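Local coordinates for protein beta 1-3 glucanase (Clostridium beijerinckii NCIMB 8052, PDB 5H4E) that probably hydrolyses the beta-1,3-glucosidic bonds of beta-1,3-glucans, acting as a glycoside hydrolase of family 64, at residues H42-L45 / L49-M52; D227-D232 / N308-L313; L242-D247 / K300-A305; F262-G267 / N293-A298. One frame throughout, in Å; residues are numbered along the deposited sequence.

Contact 1 comes first along the chain and stands apart: it is a hairpin of the eight-strand antiparallel sheet, its centre about 38 to 44 Å from the centres of the others. Contacts 2, 3 and 4 gather on helix 294-309 and are nested, contact 4 inside the loop closed by contact 3 and contact 3 inside that closed by contact 2. Contacts 3 and 4 set this helix against one four-strand antiparallel sheet, with centres about 10 Å apart, and Phe262 of contact 4 packs on Phe244 and Val303 of contact 3. Met312 of contact 2 touches Leu242 of contact 3. This separation of β-rich and mixed α/β parts is consistent with the two-lobed form of GH64 enzymes.

Contact 1. Residues H42-L45 / L49-M52; sequences HVDL and LIPM
The β-hairpin of strands 40-43 and 49-51 is joined here by an antiparallel hydrogen-bonded pair, His42 and Ile50. His42 N donates to Ile50 O at 3.0 Å, and Ile50 N returns a bond to His42 O at 3.0 Å. On the same face of the sheet the imidazole leans across onto its partner: with CG held between the backbone N and the carbonyl carbon (chi1 58°), the ring is brought beside the Ile50 side chain. Ile50 CB lies over the ring face, displaced toward the rim, in a CH-pi contact, 3.6 Å from His42 NE2. At the ring edge, in its plane, a water lies 2.7 Å from His42 NE2 and donates to Pro51 O at 3.2 Å, tying the imidazole to the backbone of the facing strand. Met52 CG approaches near the ring plane as well. Beyond this pair, Asp44 crosses Ile50 at about a right angle, with OD2 3.8 Å from Ile50 CD1, while Asp44 OD1 accepts from the backbone N atoms of Asn46 and Asn48 in the connecting loop. The other sheet face carries the non-hydrogen-bonded pair Val43 and Leu49, which lie side by side and meet at Val43 CG2 and Leu49 CD2, 3.8 Å apart. That apolar side rests on Ile92 of strand 86-92, whereas Tyr77 stacks on the His42 ring; strand 40-43 pairs in turn with strand 26-33, so the hairpin forms a margin of the eight-strand antiparallel sheet.

Contact 2. Residues D227-D232 / N308-L313; sequences DSYIND and NRHVML
Tyr229 leaves helix 227-236 with CB directed at the segment holding His310, and CG anti to the backbone N (chi1 177°) extends the ring over the imidazole. CG of Tyr229 lies 4.0 Å from His310 CE1. Farther out, Tyr229 CE1 comes within 3.5 Å of His310 NE2, and on the other side of the ring CE2 nears ND1. CZ sits above the centre of the imidazole. The rings form an offset stack, their planes only 4° apart and their centroids 3.8 Å from each other. His310 is the first residue to leave helical phi/psi at this end of helix 294-309: its positive phi, with two bonds back into the last turn, makes a Schellman motif, and its ND1 is hydrogen-bonded to Pro329 O, which fixes the turn of the imidazole. The Tyr229 hydroxyl then reaches the chain just past this helix end. OH accepts from Met312 N at 3.1 Å, with an N-H...O angle of 146°, and touches Met312 CB at 3.5 Å. A water 2.9 Å from Tyr229 OH accepts from Leu313 N at 3.2 Å, extending the link by one more residue. Met312 bends at chi2 and chi3, carrying its end away from Tyr229, and the side chain packs on Val303 and Phe307.

Contact 3. Residues L242-D247 / K300-A305; sequences LTFTCD and KAQVCA
NE2 of Gln302 lies against Cys246, 3.7 Å from CB and 4.1 Å from SG, in van der Waals contact; no hydrogen bond crosses between residues 242-247 and 300-305. The Gln302 chain bends at chi2 (-90°), and its NE2 is delivered beside Cys246. Nearer the helix, CG of Gln302, anti to the carbonyl carbon (chi1 -66°), lies against Phe244. It approaches Phe244 CE2 obliquely at 3.7 Å, Gln302 CB stands 4.1 Å from Phe244 CZ, and CD is 4.0 Å from CE2. Ring and amide planes are inclined by 34°, and the side chains cross at a slant. Both strand residues direct their side chains at the helix, while Thr245 between them faces the other way, as expected along a β-strand. The Phe244 ring also meets Trp318 and Tyr251, and Gln302 touches Trp318, Val354 and Phe355, so its side chain is buried among aromatic and aliphatic groups. Strand 242-246 is, within this chain, an edge strand of the four-strand antiparallel sheet, and helix 294-309 lies across the face that carries Phe244: a helix-on-sheet layer of the two-layer α/β kind.

Contact 4. Residues F262-G267 / N293-A298; sequences FNKNGG and NDDEKA
A salt bridge between Lys264 and Asp295 spans from the end of strand 259-264 to the first turn of helix 294-309. Lys264 NZ donates to Asp295 OD1 at 2.9 Å, on the syn lone pair, and only weakly to OD2 at 3.3 Å, so the ammonium straddles the carboxylate unevenly. The lysine is fully extended, CG anti to the backbone N (chi1 179°), and crosses the aspartate at about a right angle. Its CD lies 3.5 Å from Asp295 OD1, so methylene carbon as well as ammonium borders the carboxylate. Asp295 OD1 has further partners: Tyr251 OH is hydrogen-bonded to it and Arg248 NH2 forms a second salt bridge, a setting that would favour the charged carboxylate, as would its place near the helix N-terminus. Each partner lies next to a local motif. On the helix side, Asn293 and Glu296 make a capping box: Glu296 N donates to the N-cap oxygen Asn293 OD1 at 2.9 Å, and Asn293 N donates to Glu296 OE1 at 3.1 Å through the anti lone pair. On the sheet side, Lys264 starts a type I' β-turn that runs to Gly267, closed by Gly267 N bonding to Lys264 O at 3.1 Å. Asn263 ND2 adds a bond to Gly267 O at 2.9 Å, with the acceptor close to the amide plane. Leu271 of the next strand touches both Lys264 and Asp295, while Tyr251 of strand 249-256 packs on Lys264.

Contact 1. Residues H42-L45 / L49-M52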
loop_
_atom_site.group_PDB
_atom_site.type_symbol
_atom_site.label_atom_id
_atom_site.label_comp_id
_atom_site.label_asym_id
_atom_site.label_seq_id
_atom_site.Cartn_x
_atom_site.Cartn_y
_atom_site.Cartn_z
ATOM N N HIS A 42 -4.184 -16.867 -9.442
ATOM C CA HIS A 42 -4.665 -15.752 -10.243
ATOM C C HIS A 42 -6.122 -16.025 -10.556
ATOM O O HIS A 42 -6.540 -17.184 -10.663
ATOM C CB HIS A 42 -3.855 -15.585 -11.525
ATOM C CG HIS A 42 -3.854 -16.801 -12.394
ATOM N ND1 HIS A 42 -4.574 -16.883 -13.566
ATOM C CD2 HIS A 42 -3.208 -17.985 -12.263
ATOM C CE1 HIS A 42 -4.377 -18.066 -14.118
ATOM N NE2 HIS A 42 -3.554 -18.754 -13.348
ATOM N N VAL A 43 -6.897 -14.960 -10.693
ATOM C CA VAL A 43 -8.328 -15.083 -10.920
ATOM C C VAL A 43 -8.611 -15.116 -12.412
ATOM O O VAL A 43 -8.161 -14.233 -13.152
ATOM C CB VAL A 43 -9.098 -13.912 -10.275
ATOM C CG1 VAL A 43 -10.594 -14.143 -10.365
ATOM C CG2 VAL A 43 -8.658 -13.729 -8.851
ATOM N N ASP A 44 -9.359 -16.113 -12.875
ATOM C CA ASP A 44 -9.651 -16.157 -14.299
ATOM C C ASP A 44 -10.851 -15.253 -14.579
ATOM O O ASP A 44 -11.303 -14.510 -13.688
ATOM C CB ASP A 44 -9.861 -17.611 -14.800
ATOM C CG ASP A 44 -11.151 -18.284 -14.276
ATOM O OD1 ASP A 44 -12.032 -17.614 -13.710
ATOM O OD2 ASP A 44 -11.282 -19.520 -14.462
ATOM N N LEU A 45 -11.361 -15.297 -15.803
ATOM C CA LEU A 45 -12.407 -14.358 -16.200
ATOM C C LEU A 45 -13.769 -14.673 -15.569
ATOM O O LEU A 45 -14.694 -13.855 -15.627
ATOM C CB LEU A 45 -12.539 -14.322 -17.720
ATOM C CG LEU A 45 -11.323 -13.814 -18.498
ATOM C CD1 LEU A 45 -11.602 -13.837 -19.996
ATOM C CD2 LEU A 45 -10.933 -12.406 -18.025
ATOM N N LEU A 49 -10.359 -19.288 -8.635
ATOM C CA LEU A 49 -9.002 -19.078 -8.132
ATOM C C LEU A 49 -8.088 -20.171 -8.690
ATOM O O LEU A 49 -8.017 -21.259 -8.136
ATOM C CB LEU A 49 -8.970 -19.073 -6.604
ATOM C CG LEU A 49 -9.847 -18.016 -5.934
ATOM C CD1 LEU A 49 -9.576 -17.965 -4.436
ATOM C CD2 LEU A 49 -9.645 -16.646 -6.579
ATOM N N ILE A 50 -7.396 -19.872 -9.787
ATOM C CA ILE A 50 -6.510 -20.856 -10.426
ATOM C C ILE A 50 -5.129 -20.839 -9.787
ATOM O O ILE A 50 -4.453 -19.807 -9.811
ATOM C CB ILE A 50 -6.333 -20.597 -11.925
ATOM C CG1 ILE A 50 -7.679 -20.337 -12.602
ATOM C CG2 ILE A 50 -5.627 -21.775 -12.577
ATOM C CD1 ILE A 50 -8.645 -21.517 -12.507
ATOM N N PRO A 51 -4.695 -21.976 -9.223
ATOM C CA PRO A 51 -3.366 -22.029 -8.593
ATOM C C PRO A 51 -2.254 -21.586 -9.532
ATOM O O PRO A 51 -2.251 -21.981 -10.697
ATOM C CB PRO A 51 -3.208 -23.510 -8.234
ATOM C CG PRO A 51 -4.619 -23.999 -8.080
ATOM C CD PRO A 51 -5.389 -23.274 -9.146
ATOM N N MET A 52 -1.340 -20.750 -9.048
ATOM C CA MET A 52 -0.158 -20.452 -9.841
ATOM C C MET A 52 0.740 -21.681 -9.891
ATOM O O MET A 52 0.936 -22.366 -8.885
ATOM C CB MET A 52 0.628 -19.272 -9.271
ATOM C CG MET A 52 -0.082 -17.939 -9.320
ATOM S SD MET A 52 1.044 -16.659 -8.738
ATOM C CE MET A 52 -0.108 -15.312 -8.478
HETATM O O HOH W 1 -2.206 -21.044 -13.761
#

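Contact 2. Residues D227-D232 / N308-L313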
loop_
_atom_site.group_PDB
_atom_site.type_symbol
_atom_site.label_atom_id
_atom_site.label_comp_id
_atom_site.label_asym_id
_atom_site.label_seq_id
_atom_site.Cartn_x
_atom_site.Cartn_y
_atom_site.Cartn_z
ATOM N N ASP A 227 16.454 10.559 12.095
ATOM C CA ASP A 227 17.301 10.128 13.211
ATOM C C ASP A 227 17.284 11.051 14.438
ATOM O O ASP A 227 17.128 10.582 15.565
ATOM C CB ASP A 227 18.746 9.970 12.738
ATOM C CG ASP A 227 18.955 8.717 11.908
ATOM O OD1 ASP A 227 17.965 8.198 11.348
ATOM O OD2 ASP A 227 20.108 8.248 11.837
ATOM N N SER A 228 17.479 12.343 14.223
ATOM C CA SER A 228 17.528 13.269 15.352
ATOM C C SER A 228 16.190 13.300 16.096
ATOM O O SER A 228 16.161 13.360 17.331
ATOM C CB SER A 228 17.903 14.669 14.895
ATOM O OG SER A 228 17.826 15.556 16.006
ATOM N N TYR A 229 15.092 13.234 15.341
ATOM C CA TYR A 229 13.747 13.265 15.928
ATOM C C TYR A 229 13.537 11.997 16.726
ATOM O O TYR A 229 13.068 12.045 17.863
ATOM C CB TYR A 229 12.683 13.432 14.830
ATOM C CG TYR A 229 11.217 13.421 15.268
ATOM C CD1 TYR A 229 10.771 14.192 16.343
ATOM C CD2 TYR A 229 10.275 12.662 14.575
ATOM C CE1 TYR A 229 9.429 14.193 16.721
ATOM C CE2 TYR A 229 8.929 12.658 14.948
ATOM C CZ TYR A 229 8.516 13.431 16.024
ATOM O OH TYR A 229 7.188 13.436 16.417
ATOM N N ILE A 230 13.912 10.859 16.145
ATOM C CA ILE A 230 13.832 9.586 16.854
ATOM C C ILE A 230 14.616 9.646 18.165
ATOM O O ILE A 230 14.116 9.238 19.211
ATOM C CB ILE A 230 14.360 8.420 15.973
ATOM C CG1 ILE A 230 13.349 8.102 14.869
ATOM C CG2 ILE A 230 14.588 7.175 16.805
ATOM C CD1 ILE A 230 13.954 7.367 13.708
ATOM N N ASN A 231 15.834 10.176 18.091
ATOM C CA ASN A 231 16.685 10.348 19.266
ATOM C C ASN A 231 16.018 11.212 20.335
ATOM O O ASN A 231 15.996 10.828 21.509
ATOM C CB ASN A 231 18.039 10.954 18.870
ATOM C CG ASN A 231 18.949 9.949 18.160
ATOM O OD1 ASN A 231 18.856 8.752 18.397
ATOM N ND2 ASN A 231 19.837 10.444 17.300
ATOM N N ASP A 232 15.468 12.359 19.925
ATOM C CA ASP A 232 14.810 13.278 20.863
ATOM C C ASP A 232 13.658 12.586 21.560
ATOM O O ASP A 232 13.493 12.696 22.780
ATOM C CB ASP A 232 14.283 14.533 20.151
ATOM C CG ASP A 232 15.383 15.456 19.699
ATOM O OD1 ASP A 232 16.515 15.320 20.202
ATOM O OD2 ASP A 232 15.109 16.329 18.850
ATOM N N ASN A 308 5.826 9.069 11.482
ATOM C CA ASN A 308 5.603 9.620 10.147
ATOM C C ASN A 308 4.842 10.944 10.151
ATOM O O ASN A 308 5.105 11.828 9.324
ATOM C CB ASN A 308 4.845 8.621 9.274
ATOM C CG ASN A 308 5.744 7.530 8.751
ATOM O OD1 ASN A 308 6.458 7.723 7.771
ATOM N ND2 ASN A 308 5.751 6.396 9.431
ATOM N N ARG A 309 3.905 11.070 11.085
ATOM C CA ARG A 309 3.041 12.247 11.177
ATOM C C ARG A 309 3.635 13.347 12.063
ATOM O O ARG A 309 3.048 14.432 12.180
ATOM C CB ARG A 309 1.657 11.838 11.705
ATOM C CG ARG A 309 0.858 10.961 10.730
ATOM C CD ARG A 309 -0.315 10.249 11.417
ATOM N NE ARG A 309 -1.101 9.466 10.466
ATOM C CZ ARG A 309 -2.018 8.563 10.809
ATOM N NH1 ARG A 309 -2.258 8.302 12.093
ATOM N NH2 ARG A 309 -2.682 7.899 9.864
ATOM N N HIS A 310 4.809 13.069 12.637
ATOM C CA HIS A 310 5.507 13.946 13.591
ATOM C C HIS A 310 4.577 14.404 14.727
ATOM O O HIS A 310 4.372 15.594 14.935
ATOM C CB HIS A 310 6.123 15.166 12.875
ATOM C CG HIS A 310 7.154 15.898 13.688
ATOM N ND1 HIS A 310 8.491 15.931 13.341
ATOM C CD2 HIS A 310 7.044 16.650 14.814
ATOM C CE1 HIS A 310 9.159 16.660 14.221
ATOM N NE2 HIS A 310 8.305 17.109 15.123
ATOM N N VAL A 311 4.026 13.450 15.469
ATOM C CA VAL A 311 3.191 13.762 16.625
ATOM C C VAL A 311 3.508 12.848 17.814
ATOM O O VAL A 311 2.685 12.703 18.723
ATOM C CB VAL A 311 1.673 13.652 16.298
ATOM C CG1 VAL A 311 1.197 14.862 15.488
ATOM C CG2 VAL A 311 1.351 12.329 15.582
ATOM N N MET A 312 4.704 12.253 17.811
ATOM C CA MET A 312 5.109 11.346 18.886
ATOM C C MET A 312 5.063 12.032 20.258
ATOM O O MET A 312 4.838 11.383 21.277
ATOM C CB MET A 312 6.511 10.781 18.610
ATOM C CG MET A 312 6.488 9.461 17.807
ATOM S SD MET A 312 5.602 8.144 18.677
ATOM C CE MET A 312 6.793 7.662 19.942
ATOM N N LEU A 313 5.243 13.347 20.278
ATOM C CA LEU A 313 5.198 14.084 21.547
ATOM C C LEU A 313 3.809 14.630 21.887
ATOM O O LEU A 313 3.655 15.360 22.864
ATOM C CB LEU A 313 6.208 15.233 21.515
ATOM C CG LEU A 313 7.649 14.766 21.307
ATOM C CD1 LEU A 313 8.604 15.922 21.091
ATOM C CD2 LEU A 313 8.112 13.902 22.471
HETATM O O HOH W 2 6.120 15.536 18.110
#

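Contact 3. Residues L242-D247 / K300-A305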
loop_
_atom_site.group_PDB
_atom_site.type_symbol
_atom_site.label_atom_id
_atom_site.label_comp_id
_atom_site.label_asym_id
_atom_site.label_seq_id
_atom_site.Cartn_x
_atom_site.Cartn_y
_atom_site.Cartn_z
ATOM N N LEU A 242 4.351 8.131 27.657
ATOM C CA LEU A 242 3.576 8.238 26.429
ATOM C C LEU A 242 2.277 7.492 26.651
ATOM O O LEU A 242 2.269 6.267 26.746
ATOM C CB LEU A 242 4.350 7.650 25.244
ATOM C CG LEU A 242 3.637 7.469 23.905
ATOM C CD1 LEU A 242 2.956 8.739 23.504
ATOM C CD2 LEU A 242 4.663 7.087 22.850
ATOM N N THR A 243 1.180 8.223 26.748
ATOM C CA THR A 243 -0.103 7.605 27.034
ATOM C C THR A 243 -1.107 7.902 25.946
ATOM O O THR A 243 -1.325 9.065 25.599
ATOM C CB THR A 243 -0.660 8.082 28.373
ATOM O OG1 THR A 243 0.311 7.827 29.396
ATOM C CG2 THR A 243 -1.957 7.356 28.702
ATOM N N PHE A 244 -1.710 6.848 25.403
ATOM C CA PHE A 244 -2.695 7.025 24.355
ATOM C C PHE A 244 -3.823 6.005 24.467
ATOM O O PHE A 244 -3.681 4.946 25.086
ATOM C CB PHE A 244 -2.032 6.956 22.974
ATOM C CG PHE A 244 -1.623 5.568 22.549
ATOM C CD1 PHE A 244 -0.367 5.070 22.871
ATOM C CD2 PHE A 244 -2.481 4.778 21.793
ATOM C CE1 PHE A 244 0.014 3.795 22.462
ATOM C CE2 PHE A 244 -2.104 3.506 21.382
ATOM C CZ PHE A 244 -0.861 3.015 21.723
ATOM N N THR A 245 -4.952 6.352 23.865
ATOM C CA THR A 245 -6.109 5.486 23.855
ATOM C C THR A 245 -6.572 5.268 22.425
ATOM O O THR A 245 -6.667 6.217 21.651
ATOM C CB THR A 245 -7.253 6.080 24.685
ATOM O OG1 THR A 245 -6.785 6.347 26.012
ATOM C CG2 THR A 245 -8.431 5.119 24.750
ATOM N N CYS A 246 -6.823 4.010 22.073
ATOM C CA CYS A 246 -7.512 3.675 20.835
ATOM C C CYS A 246 -8.653 2.726 21.177
ATOM O O CYS A 246 -9.032 2.612 22.344
ATOM C CB CYS A 246 -6.555 3.052 19.809
ATOM S SG CYS A 246 -5.608 1.597 20.357
ATOM N N ASP A 247 -9.205 2.047 20.178
ATOM C CA ASP A 247 -10.312 1.124 20.420
ATOM C C ASP A 247 -9.920 -0.029 21.350
ATOM O O ASP A 247 -10.723 -0.456 22.180
ATOM C CB ASP A 247 -10.848 0.567 19.094
ATOM C CG ASP A 247 -11.783 1.534 18.391
ATOM O OD1 ASP A 247 -11.824 2.719 18.786
ATOM O OD2 ASP A 247 -12.475 1.113 17.437
ATOM N N LYS A 300 2.894 -0.822 17.952
ATOM C CA LYS A 300 3.889 -0.538 16.912
ATOM C C LYS A 300 3.278 0.265 15.756
ATOM O O LYS A 300 3.925 1.154 15.200
ATOM C CB LYS A 300 4.506 -1.847 16.394
ATOM C CG LYS A 300 5.428 -2.512 17.412
ATOM C CD LYS A 300 5.910 -3.889 16.966
ATOM C CE LYS A 300 6.596 -4.594 18.126
ATOM N NZ LYS A 300 7.333 -5.824 17.696
ATOM N N ALA A 301 2.027 -0.039 15.419
ATOM C CA ALA A 301 1.332 0.669 14.342
ATOM C C ALA A 301 1.142 2.144 14.708
ATOM O O ALA A 301 1.384 3.049 13.901
ATOM C CB ALA A 301 -0.012 0.010 14.056
ATOM N N GLN A 302 0.704 2.377 15.937
ATOM C CA GLN A 302 0.466 3.737 16.393
ATOM C C GLN A 302 1.762 4.531 16.461
ATOM O O GLN A 302 1.805 5.689 16.056
ATOM C CB GLN A 302 -0.211 3.716 17.749
ATOM C CG GLN A 302 -1.598 3.147 17.699
ATOM C CD GLN A 302 -2.638 4.213 17.444
ATOM O OE1 GLN A 302 -2.310 5.401 17.353
ATOM N NE2 GLN A 302 -3.904 3.805 17.357
ATOM N N VAL A 303 2.817 3.908 16.974
ATOM C CA VAL A 303 4.092 4.603 17.140
ATOM C C VAL A 303 4.706 4.907 15.770
ATOM O O VAL A 303 5.163 6.021 15.505
ATOM C CB VAL A 303 5.061 3.773 18.021
ATOM C CG1 VAL A 303 6.464 4.338 17.970
ATOM C CG2 VAL A 303 4.537 3.733 19.481
ATOM N N CYS A 304 4.679 3.934 14.872
ATOM C CA CYS A 304 5.191 4.181 13.530
ATOM C C CYS A 304 4.442 5.333 12.842
ATOM O O CYS A 304 5.053 6.252 12.286
ATOM C CB CYS A 304 5.091 2.910 12.683
ATOM S SG CYS A 304 5.763 3.095 11.025
ATOM N N ALA A 305 3.116 5.276 12.883
ATOM C CA ALA A 305 2.296 6.317 12.269
ATOM C C ALA A 305 2.587 7.668 12.911
ATOM O O ALA A 305 2.637 8.684 12.221
ATOM C CB ALA A 305 0.814 5.977 12.384
#

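Contact 4. Residues F262-G267 / N293-A298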
loop_
_atom_site.group_PDB
_atom_site.type_symbol
_atom_site.label_atom_id
_atom_site.label_comp_id
_atom_site.label_asym_id
_atom_site.label_seq_id
_atom_site.Cartn_x
_atom_site.Cartn_y
_atom_site.Cartn_z
ATOM N N PHE A 262 5.426 -0.776 27.245
ATOM C CA PHE A 262 4.071 -0.325 27.510
ATOM C C PHE A 262 3.306 -1.251 28.447
ATOM O O PHE A 262 3.611 -2.441 28.582
ATOM C CB PHE A 262 3.268 -0.191 26.202
ATOM C CG PHE A 262 3.754 0.907 25.284
ATOM C CD1 PHE A 262 4.917 0.747 24.545
ATOM C CD2 PHE A 262 3.025 2.084 25.139
ATOM C CE1 PHE A 262 5.353 1.736 23.692
ATOM C CE2 PHE A 262 3.462 3.087 24.290
ATOM C CZ PHE A 262 4.628 2.918 23.570
ATOM N N ASN A 263 2.294 -0.685 29.082
ATOM C CA ASN A 263 1.294 -1.469 29.781
ATOM C C ASN A 263 -0.044 -1.277 29.091
ATOM O O ASN A 263 -0.153 -0.476 28.163
ATOM C CB ASN A 263 1.218 -1.072 31.255
ATOM C CG ASN A 263 0.623 0.312 31.473
ATOM O OD1 ASN A 263 0.487 1.111 30.540
ATOM N ND2 ASN A 263 0.292 0.612 32.728
ATOM N N LYS A 264 -1.053 -2.010 29.541
ATOM C CA LYS A 264 -2.386 -1.930 28.964
ATOM C C LYS A 264 -3.420 -1.774 30.070
ATOM O O LYS A 264 -3.466 -2.582 31.000
ATOM C CB LYS A 264 -2.676 -3.179 28.127
ATOM C CG LYS A 264 -4.046 -3.224 27.492
ATOM C CD LYS A 264 -4.201 -4.542 26.734
ATOM C CE LYS A 264 -5.552 -4.678 26.063
ATOM N NZ LYS A 264 -5.591 -5.933 25.255
ATOM N N ASN A 265 -4.236 -0.729 29.963
ATOM C CA ASN A 265 -5.247 -0.409 30.966
ATOM C C ASN A 265 -4.703 -0.397 32.395
ATOM O O ASN A 265 -5.341 -0.895 33.326
ATOM C CB ASN A 265 -6.420 -1.384 30.852
ATOM C CG ASN A 265 -7.114 -1.297 29.500
ATOM O OD1 ASN A 265 -7.277 -0.210 28.933
ATOM N ND2 ASN A 265 -7.520 -2.443 28.974
ATOM N N GLY A 266 -3.512 0.173 32.551
ATOM C CA GLY A 266 -2.917 0.370 33.860
ATOM C C GLY A 266 -2.251 -0.857 34.459
ATOM O O GLY A 266 -1.998 -0.894 35.656
ATOM N N GLY A 267 -1.959 -1.860 33.634
ATOM C CA GLY A 267 -1.327 -3.081 34.109
ATOM C C GLY A 267 0.188 -2.998 34.190
ATOM O O GLY A 267 0.761 -1.907 34.185
ATOM N N ASN A 293 2.758 -9.801 19.954
ATOM C CA ASN A 293 1.359 -10.152 20.183
ATOM C C ASN A 293 0.444 -9.049 19.637
ATOM O O ASN A 293 0.931 -8.033 19.144
ATOM C CB ASN A 293 1.103 -10.405 21.675
ATOM C CG ASN A 293 1.515 -9.235 22.551
ATOM O OD1 ASN A 293 1.083 -8.096 22.339
ATOM N ND2 ASN A 293 2.368 -9.509 23.538
ATOM N N ASP A 294 -0.868 -9.245 19.708
ATOM C CA ASP A 294 -1.814 -8.289 19.113
ATOM C C ASP A 294 -1.688 -6.878 19.705
ATOM O O ASP A 294 -1.894 -5.877 19.006
ATOM C CB ASP A 294 -3.253 -8.776 19.281
ATOM C CG ASP A 294 -3.603 -9.912 18.334
ATOM O OD1 ASP A 294 -2.695 -10.397 17.626
ATOM O OD2 ASP A 294 -4.788 -10.320 18.313
ATOM N N ASP A 295 -1.344 -6.797 20.985
ATOM C CA ASP A 295 -1.195 -5.492 21.635
ATOM C C ASP A 295 0.046 -4.788 21.126
ATOM O O ASP A 295 0.025 -3.594 20.825
ATOM C CB ASP A 295 -1.115 -5.642 23.152
ATOM C CG ASP A 295 -2.453 -5.943 23.778
ATOM O OD1 ASP A 295 -3.470 -5.334 23.370
ATOM O OD2 ASP A 295 -2.488 -6.798 24.691
ATOM N N GLU A 296 1.134 -5.541 21.042
ATOM C CA GLU A 296 2.401 -5.001 20.575
ATOM C C GLU A 296 2.283 -4.557 19.120
ATOM O O GLU A 296 2.835 -3.524 18.726
ATOM C CB GLU A 296 3.515 -6.035 20.768
ATOM C CG GLU A 296 3.895 -6.225 22.263
ATOM C CD GLU A 296 4.889 -7.353 22.510
ATOM O OE1 GLU A 296 4.757 -8.428 21.882
ATOM O OE2 GLU A 296 5.806 -7.164 23.338
ATOM N N LYS A 297 1.543 -5.331 18.329
ATOM C CA LYS A 297 1.306 -4.986 16.929
ATOM C C LYS A 297 0.588 -3.636 16.811
ATOM O O LYS A 297 1.028 -2.746 16.078
ATOM C CB LYS A 297 0.504 -6.098 16.239
ATOM C CG LYS A 297 1.355 -7.309 15.829
ATOM C CD LYS A 297 0.513 -8.399 15.158
ATOM C CE LYS A 297 1.365 -9.385 14.342
ATOM N NZ LYS A 297 2.224 -10.318 15.154
ATOM N N ALA A 298 -0.493 -3.476 17.562
ATOM C CA ALA A 298 -1.254 -2.228 17.554
ATOM C C ALA A 298 -0.445 -1.043 18.073
ATOM O O ALA A 298 -0.556 0.068 17.545
ATOM C CB ALA A 298 -2.504 -2.381 18.363
#